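Long-range contacts in peroxisomal acyl-coenzyme A oxidase 1 (Arabidopsis thaliana, PDB 1W07), which catalyses the FAD-dependent desaturation of long- and medium-chain acyl-CoAs to 2-trans-enoyl-CoAs in peroxisomal beta-oxidation, passing electrons to oxygen to give hydrogen peroxide: residues W477-V483 with Y557-L561; V548-L552 with Q595-N599. The protein carries 1 engineered substitution. All coordinates share one frame; numbering follows the deposited sequence.

Contact 1 (W477-V483 with Y557-L561)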
loop_
_atom_site.group_PDB
_atom_site.type_symbol
_atom_site.label_atom_id
_atom_site.label_comp_id
_atom_site.label_asym_id
_atom_site.label_seq_id
_atom_site.Cartn_x
_atom_site.Cartn_y
_atom_site.Cartn_z
ATOM N N TRP B 477 -21.152 -25.375 3.364
ATOM C CA TRP B 477 -20.648 -24.187 2.688
ATOM C C TRP B 477 -19.776 -24.513 1.486
ATOM O O TRP B 477 -19.203 -23.618 0.878
ATOM C CB TRP B 477 -19.889 -23.295 3.672
ATOM C CG TRP B 477 -20.799 -22.435 4.490
ATOM C CD1 TRP B 477 -21.037 -22.527 5.832
ATOM C CD2 TRP B 477 -21.588 -21.347 4.015
ATOM N NE1 TRP B 477 -21.927 -21.557 6.228
ATOM C CE2 TRP B 477 -22.287 -20.821 5.126
ATOM C CE3 TRP B 477 -21.774 -20.758 2.758
ATOM C CZ2 TRP B 477 -23.161 -19.734 5.013
ATOM C CZ3 TRP B 477 -22.640 -19.678 2.650
ATOM C CH2 TRP B 477 -23.321 -19.181 3.768
ATOM N N LEU B 478 -19.672 -25.801 1.148
ATOM C CA LEU B 478 -18.879 -26.226 -0.008
ATOM C C LEU B 478 -19.822 -26.510 -1.169
ATOM O O LEU B 478 -19.403 -26.915 -2.252
ATOM C CB LEU B 478 -18.049 -27.473 0.324
ATOM C CG LEU B 478 -17.018 -27.318 1.451
ATOM C CD1 LEU B 478 -16.335 -28.668 1.730
ATOM C CD2 LEU B 478 -15.996 -26.223 1.078
ATOM N N ASN B 479 -21.110 -26.294 -0.934
ATOM C CA ASN B 479 -22.111 -26.509 -1.976
ATOM C C ASN B 479 -22.260 -25.233 -2.809
ATOM O O ASN B 479 -22.545 -24.161 -2.269
ATOM C CB ASN B 479 -23.444 -26.883 -1.344
ATOM C CG ASN B 479 -24.479 -27.262 -2.368
ATOM O OD1 ASN B 479 -24.898 -26.437 -3.176
ATOM N ND2 ASN B 479 -24.884 -28.526 -2.359
ATOM N N PRO B 480 -22.076 -25.336 -4.135
ATOM C CA PRO B 480 -22.184 -24.188 -5.043
ATOM C C PRO B 480 -23.507 -23.411 -4.978
ATOM O O PRO B 480 -23.509 -22.182 -5.052
ATOM C CB PRO B 480 -21.916 -24.802 -6.418
ATOM C CG PRO B 480 -22.395 -26.204 -6.269
ATOM C CD PRO B 480 -21.901 -26.590 -4.892
ATOM N N ASP B 481 -24.624 -24.122 -4.842
ATOM C CA ASP B 481 -25.928 -23.470 -4.760
ATOM C C ASP B 481 -26.095 -22.695 -3.453
ATOM O O ASP B 481 -26.770 -21.667 -3.405
ATOM C CB ASP B 481 -27.044 -24.512 -4.892
ATOM C CG ASP B 481 -27.047 -25.183 -6.243
ATOM O OD1 ASP B 481 -27.119 -24.453 -7.252
ATOM O OD2 ASP B 481 -26.977 -26.429 -6.307
ATOM N N VAL B 482 -25.481 -23.199 -2.392
ATOM C CA VAL B 482 -25.580 -22.540 -1.097
ATOM C C VAL B 482 -24.772 -21.235 -1.132
ATOM O O VAL B 482 -25.187 -20.197 -0.589
ATOM C CB VAL B 482 -25.034 -23.447 0.033
ATOM C CG1 VAL B 482 -24.971 -22.673 1.316
ATOM C CG2 VAL B 482 -25.939 -24.688 0.203
ATOM N N VAL B 483 -23.615 -21.287 -1.779
ATOM C CA VAL B 483 -22.763 -20.117 -1.878
ATOM C C VAL B 483 -23.390 -19.089 -2.806
ATOM O O VAL B 483 -23.516 -17.928 -2.440
ATOM C CB VAL B 483 -21.357 -20.510 -2.389
ATOM C CG1 VAL B 483 -20.519 -19.254 -2.650
ATOM C CG2 VAL B 483 -20.678 -21.395 -1.355
ATOM N N TYR B 557 -13.730 -22.105 -2.959
ATOM C CA TYR B 557 -14.500 -21.832 -1.758
ATOM C C TYR B 557 -13.776 -21.003 -0.714
ATOM O O TYR B 557 -14.418 -20.399 0.152
ATOM C CB TYR B 557 -15.070 -23.133 -1.177
ATOM C CG TYR B 557 -16.124 -23.706 -2.088
ATOM C CD1 TYR B 557 -15.782 -24.607 -3.098
ATOM C CD2 TYR B 557 -17.444 -23.252 -2.030
ATOM C CE1 TYR B 557 -16.726 -25.029 -4.033
ATOM C CE2 TYR B 557 -18.390 -23.673 -2.964
ATOM C CZ TYR B 557 -18.029 -24.550 -3.960
ATOM O OH TYR B 557 -18.962 -24.895 -4.912
ATOM N N ILE B 558 -12.448 -20.965 -0.790
ATOM C CA ILE B 558 -11.658 -20.121 0.105
ATOM C C ILE B 558 -11.969 -18.677 -0.301
ATOM O O ILE B 558 -12.199 -17.822 0.549
ATOM C CB ILE B 558 -10.120 -20.339 -0.067
ATOM C CG1 ILE B 558 -9.668 -21.577 0.712
ATOM C CG2 ILE B 558 -9.356 -19.071 0.387
ATOM C CD1 ILE B 558 -8.185 -21.903 0.545
ATOM N N TYR B 559 -11.968 -18.406 -1.603
ATOM C CA TYR B 559 -12.258 -17.054 -2.100
ATOM C C TYR B 559 -13.652 -16.601 -1.614
ATOM O O TYR B 559 -13.806 -15.543 -0.993
ATOM C CB TYR B 559 -12.190 -17.041 -3.643
ATOM C CG TYR B 559 -12.465 -15.688 -4.290
ATOM C CD1 TYR B 559 -11.576 -14.612 -4.151
ATOM C CD2 TYR B 559 -13.656 -15.461 -4.969
ATOM C CE1 TYR B 559 -11.884 -13.331 -4.673
ATOM C CE2 TYR B 559 -13.976 -14.200 -5.483
ATOM C CZ TYR B 559 -13.104 -13.147 -5.339
ATOM O OH TYR B 559 -13.462 -11.922 -5.871
ATOM N N ALA B 560 -14.659 -17.428 -1.873
ATOM C CA ALA B 560 -16.027 -17.123 -1.483
ATOM C C ALA B 560 -16.214 -16.983 0.028
ATOM O O ALA B 560 -16.762 -15.987 0.507
ATOM C CB ALA B 560 -16.972 -18.188 -2.034
ATOM N N LEU B 561 -15.757 -17.974 0.781
ATOM C CA LEU B 561 -15.906 -17.941 2.231
ATOM C C LEU B 561 -15.104 -16.818 2.869
ATOM O O LEU B 561 -15.484 -16.304 3.922
ATOM C CB LEU B 561 -15.501 -19.284 2.840
ATOM C CG LEU B 561 -16.335 -20.493 2.398
ATOM C CD1 LEU B 561 -15.845 -21.759 3.099
ATOM C CD2 LEU B 561 -17.796 -20.228 2.724
#

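Contact 2 (V548-L552 with Q595-N599)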
loop_
_atom_site.group_PDB
_atom_site.type_symbol
_atom_site.label_atom_id
_atom_site.label_comp_id
_atom_site.label_asym_id
_atom_site.label_seq_id
_atom_site.Cartn_x
_atom_site.Cartn_y
_atom_site.Cartn_z
ATOM N N VAL B 548 -5.988 -31.957 -9.515
ATOM C CA VAL B 548 -6.052 -30.586 -10.003
ATOM C C VAL B 548 -7.387 -29.914 -9.665
ATOM O O VAL B 548 -7.427 -28.898 -8.955
ATOM C CB VAL B 548 -5.822 -30.560 -11.540
ATOM C CG1 VAL B 548 -6.012 -29.159 -12.108
ATOM C CG2 VAL B 548 -4.416 -31.061 -11.842
ATOM N N LYS B 549 -8.486 -30.490 -10.149
ATOM C CA LYS B 549 -9.790 -29.897 -9.893
ATOM C C LYS B 549 -10.066 -29.763 -8.399
ATOM O O LYS B 549 -10.688 -28.799 -7.966
ATOM C CB LYS B 549 -10.902 -30.712 -10.573
ATOM C CG LYS B 549 -12.306 -30.179 -10.262
ATOM C CD LYS B 549 -13.412 -30.877 -11.047
ATOM C CE LYS B 549 -13.501 -30.358 -12.470
ATOM N NZ LYS B 549 -14.758 -30.808 -13.132
ATOM N N LYS B 550 -9.590 -30.725 -7.617
ATOM C CA LYS B 550 -9.788 -30.696 -6.176
ATOM C C LYS B 550 -9.142 -29.458 -5.548
ATOM O O LYS B 550 -9.736 -28.799 -4.681
ATOM C CB LYS B 550 -9.200 -31.963 -5.557
ATOM C CG LYS B 550 -9.200 -31.986 -4.043
ATOM C CD LYS B 550 -10.610 -32.038 -3.473
ATOM C CE LYS B 550 -10.577 -32.012 -1.955
ATOM N NZ LYS B 550 -9.661 -33.064 -1.441
ATOM N N GLN B 551 -7.922 -29.144 -5.970
ATOM C CA GLN B 551 -7.255 -27.970 -5.427
ATOM C C GLN B 551 -7.945 -26.689 -5.891
ATOM O O GLN B 551 -8.034 -25.738 -5.131
ATOM C CB GLN B 551 -5.774 -27.970 -5.810
ATOM C CG GLN B 551 -4.985 -29.056 -5.102
ATOM C CD GLN B 551 -5.248 -29.062 -3.611
ATOM O OE1 GLN B 551 -5.064 -28.050 -2.934
ATOM N NE2 GLN B 551 -5.690 -30.203 -3.089
ATOM N N LEU B 552 -8.440 -26.659 -7.125
ATOM C CA LEU B 552 -9.150 -25.480 -7.616
ATOM C C LEU B 552 -10.442 -25.307 -6.811
ATOM O O LEU B 552 -10.888 -24.187 -6.541
ATOM C CB LEU B 552 -9.475 -25.625 -9.106
ATOM C CG LEU B 552 -8.255 -25.603 -10.033
ATOM C CD1 LEU B 552 -8.694 -25.821 -11.476
ATOM C CD2 LEU B 552 -7.532 -24.268 -9.879
ATOM N N GLN B 595 -6.036 -27.631 4.366
ATOM C CA GLN B 595 -5.965 -28.504 3.204
ATOM C C GLN B 595 -5.064 -27.928 2.116
ATOM O O GLN B 595 -4.360 -28.662 1.420
ATOM C CB GLN B 595 -7.362 -28.747 2.636
ATOM C CG GLN B 595 -8.212 -29.637 3.515
ATOM C CD GLN B 595 -9.660 -29.687 3.086
ATOM O OE1 GLN B 595 -9.975 -30.063 1.960
ATOM N NE2 GLN B 595 -10.554 -29.307 3.991
ATOM N N VAL B 596 -5.070 -26.609 1.969
ATOM C CA VAL B 596 -4.258 -25.964 0.944
ATOM C C VAL B 596 -2.795 -25.845 1.339
ATOM O O VAL B 596 -1.914 -25.838 0.475
ATOM C CB VAL B 596 -4.834 -24.568 0.600
ATOM C CG1 VAL B 596 -3.830 -23.744 -0.221
ATOM C CG2 VAL B 596 -6.120 -24.756 -0.174
ATOM N N ARG B 597 -2.541 -25.763 2.642
ATOM C CA ARG B 597 -1.179 -25.624 3.171
ATOM C C ARG B 597 -0.097 -26.469 2.499
ATOM O O ARG B 597 0.933 -25.940 2.073
ATOM C CB ARG B 597 -1.175 -25.903 4.677
ATOM C CG ARG B 597 0.219 -26.176 5.290
ATOM C CD ARG B 597 1.168 -25.008 5.132
ATOM N NE ARG B 597 2.498 -25.337 5.653
ATOM C CZ ARG B 597 3.498 -25.808 4.915
ATOM N NH1 ARG B 597 3.335 -26.001 3.610
ATOM N NH2 ARG B 597 4.662 -26.076 5.482
ATOM N N PRO B 598 -0.307 -27.800 2.411
ATOM C CA PRO B 598 0.696 -28.660 1.785
ATOM C C PRO B 598 0.817 -28.469 0.280
ATOM O O PRO B 598 1.824 -28.841 -0.333
ATOM C CB PRO B 598 0.253 -30.067 2.195
ATOM C CG PRO B 598 -1.250 -29.939 2.266
ATOM C CD PRO B 598 -1.437 -28.592 2.938
ATOM N N ASN B 599 -0.210 -27.862 -0.306
ATOM C CA ASN B 599 -0.236 -27.603 -1.738
ATOM C C ASN B 599 0.225 -26.207 -2.124
ATOM O O ASN B 599 0.427 -25.942 -3.304
ATOM C CB ASN B 599 -1.658 -27.809 -2.263
ATOM C CG ASN B 599 -2.118 -29.227 -2.102
ATOM O OD1 ASN B 599 -1.698 -30.110 -2.845
ATOM N ND2 ASN B 599 -2.969 -29.463 -1.113
#

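Contact 1 (W477-V483 with Y557-L561)
Tyr-557, on helix 548-566, lies beneath the turn Leu-478 to Pro-480 that leads into helix 480-503, a joint between helices of the C-terminal helical region. The motif is an N-capped helix start: Asn-479 OD1 accepts from Asp-481 N at 2.9 Å in the carbonyl plane, and more weakly from Val-482 N.

Contacts to the ring come first. A CH-pi contact sets Leu-478 CA 4.1 Å from the Tyr-557 ring centroid, 20° off the normal, and on the same face Leu-478 O lies 3.2 Å from Tyr-557 CZ. Trp-477 O approaches Tyr-557 CD2 obliquely at 3.4 Å; this carbonyl is buried and has no polar partner in the model. At the far end of the ring, Pro-480 CB is 3.3 Å from Tyr-557 OH. With a leucine at this position, Leu-478 CA would probably lose its CH-pi partner, and the Pro-480 ring its contact with the hydroxyl.

The remaining contacts are aliphatic. Val-483 has CG1 anti to the backbone N (chi1 173°), which splits its branches between two neighbours: CG2 meets the edge of the tyrosine ring in plane, while CG1 faces Ala-560. Helix 516-538 adds Val-532 against Val-483 and Ile-536 against Pro-480. The indole of Trp-477 is tied through NE1 to the carbonyl of Gln-581. At its base, Trp-477 CB rests 3.8 Å from Leu-561 CD2, the nearer of that leucine's two methyls, which also approaches CE3 of the indole.

Contact 2 (V548-L552 with Q595-N599)
Gln-551 and Asn-599 lay their side-chain amides one over the other where the first turn of helix 548-566 packs against residues 595-599, a segment that begins on helix 579-596. The two amide planes are 29° apart and stacked, although the side chains as a whole cross at about a right angle.

This is the close part of the contact. Gln-551 CD lies 3.5 Å from Asn-599 CG, and Gln-551 OE1 comes 3.1 Å from Asn-599 ND2. The angle there is too poor for a hydrogen bond, as expected when one group sits over the other. A bend at chi2 (-49°) turns the glutamine amide toward the asparagine, and both residues are buried, with Phe-16 touching each side chain. The bonds run to other partners: Asn-599 ND2 donates to Gln-595 O at 3.0 Å, with that oxygen only 7° out of the amide plane of Asn-599, Asn-599 OD1 accepts a hydrogen bond from Glu-15 N, and Gln-551 OE1 has a weak bond to Asn-554 ND2.

Toward solvent the contact thins out. Exposed Lys-550 swings its chain end toward the other helix, yet Lys-550 CE stays 4.4 Å from Gln-595 OE1, while Gln-595 NE2 is bonded to Ser-591 OG within its own helix. Away from solvent the fit is also loose: buried Val-596 brings CG2 no nearer than 4.4 Å to Gln-551 OE1.

The joint buries just 155 Å² in all. Its chemistry implies polar stacking rather than direct pairing, since Gln-551 NE2 and Asn-599 ND2, 3.4 Å apart, are both donors and the one donor-acceptor approach is badly angled. Asn-599 is fixed by its bonds to Gln-595 and Glu-15, so its amide probably meets Gln-551 by stacking, without pairing with it.

Helix 548-566 is common to both contacts, giving its first turn to contact 2 and a later one to contact 1; the contact centres lie 15 Å apart. They meet where Ile-558 CD1, from segment 557-561, packs 3.6 Å from Val-596 CG2, from segment 595-599. Helix 579-596 is a second shared element, since Trp-477 and Leu-478 touch its Ala-585 and Gln-588. Along the chain the four segments alternate, so the two contacts cross in sequence. Contact 1 is remote from the annotated sites, whereas in contact 2 the side chain of Val-596 is about 12 Å from that of Gln-330, an FAD-binding residue on helix 328-363, to whose Phe-335 Val-596 also packs.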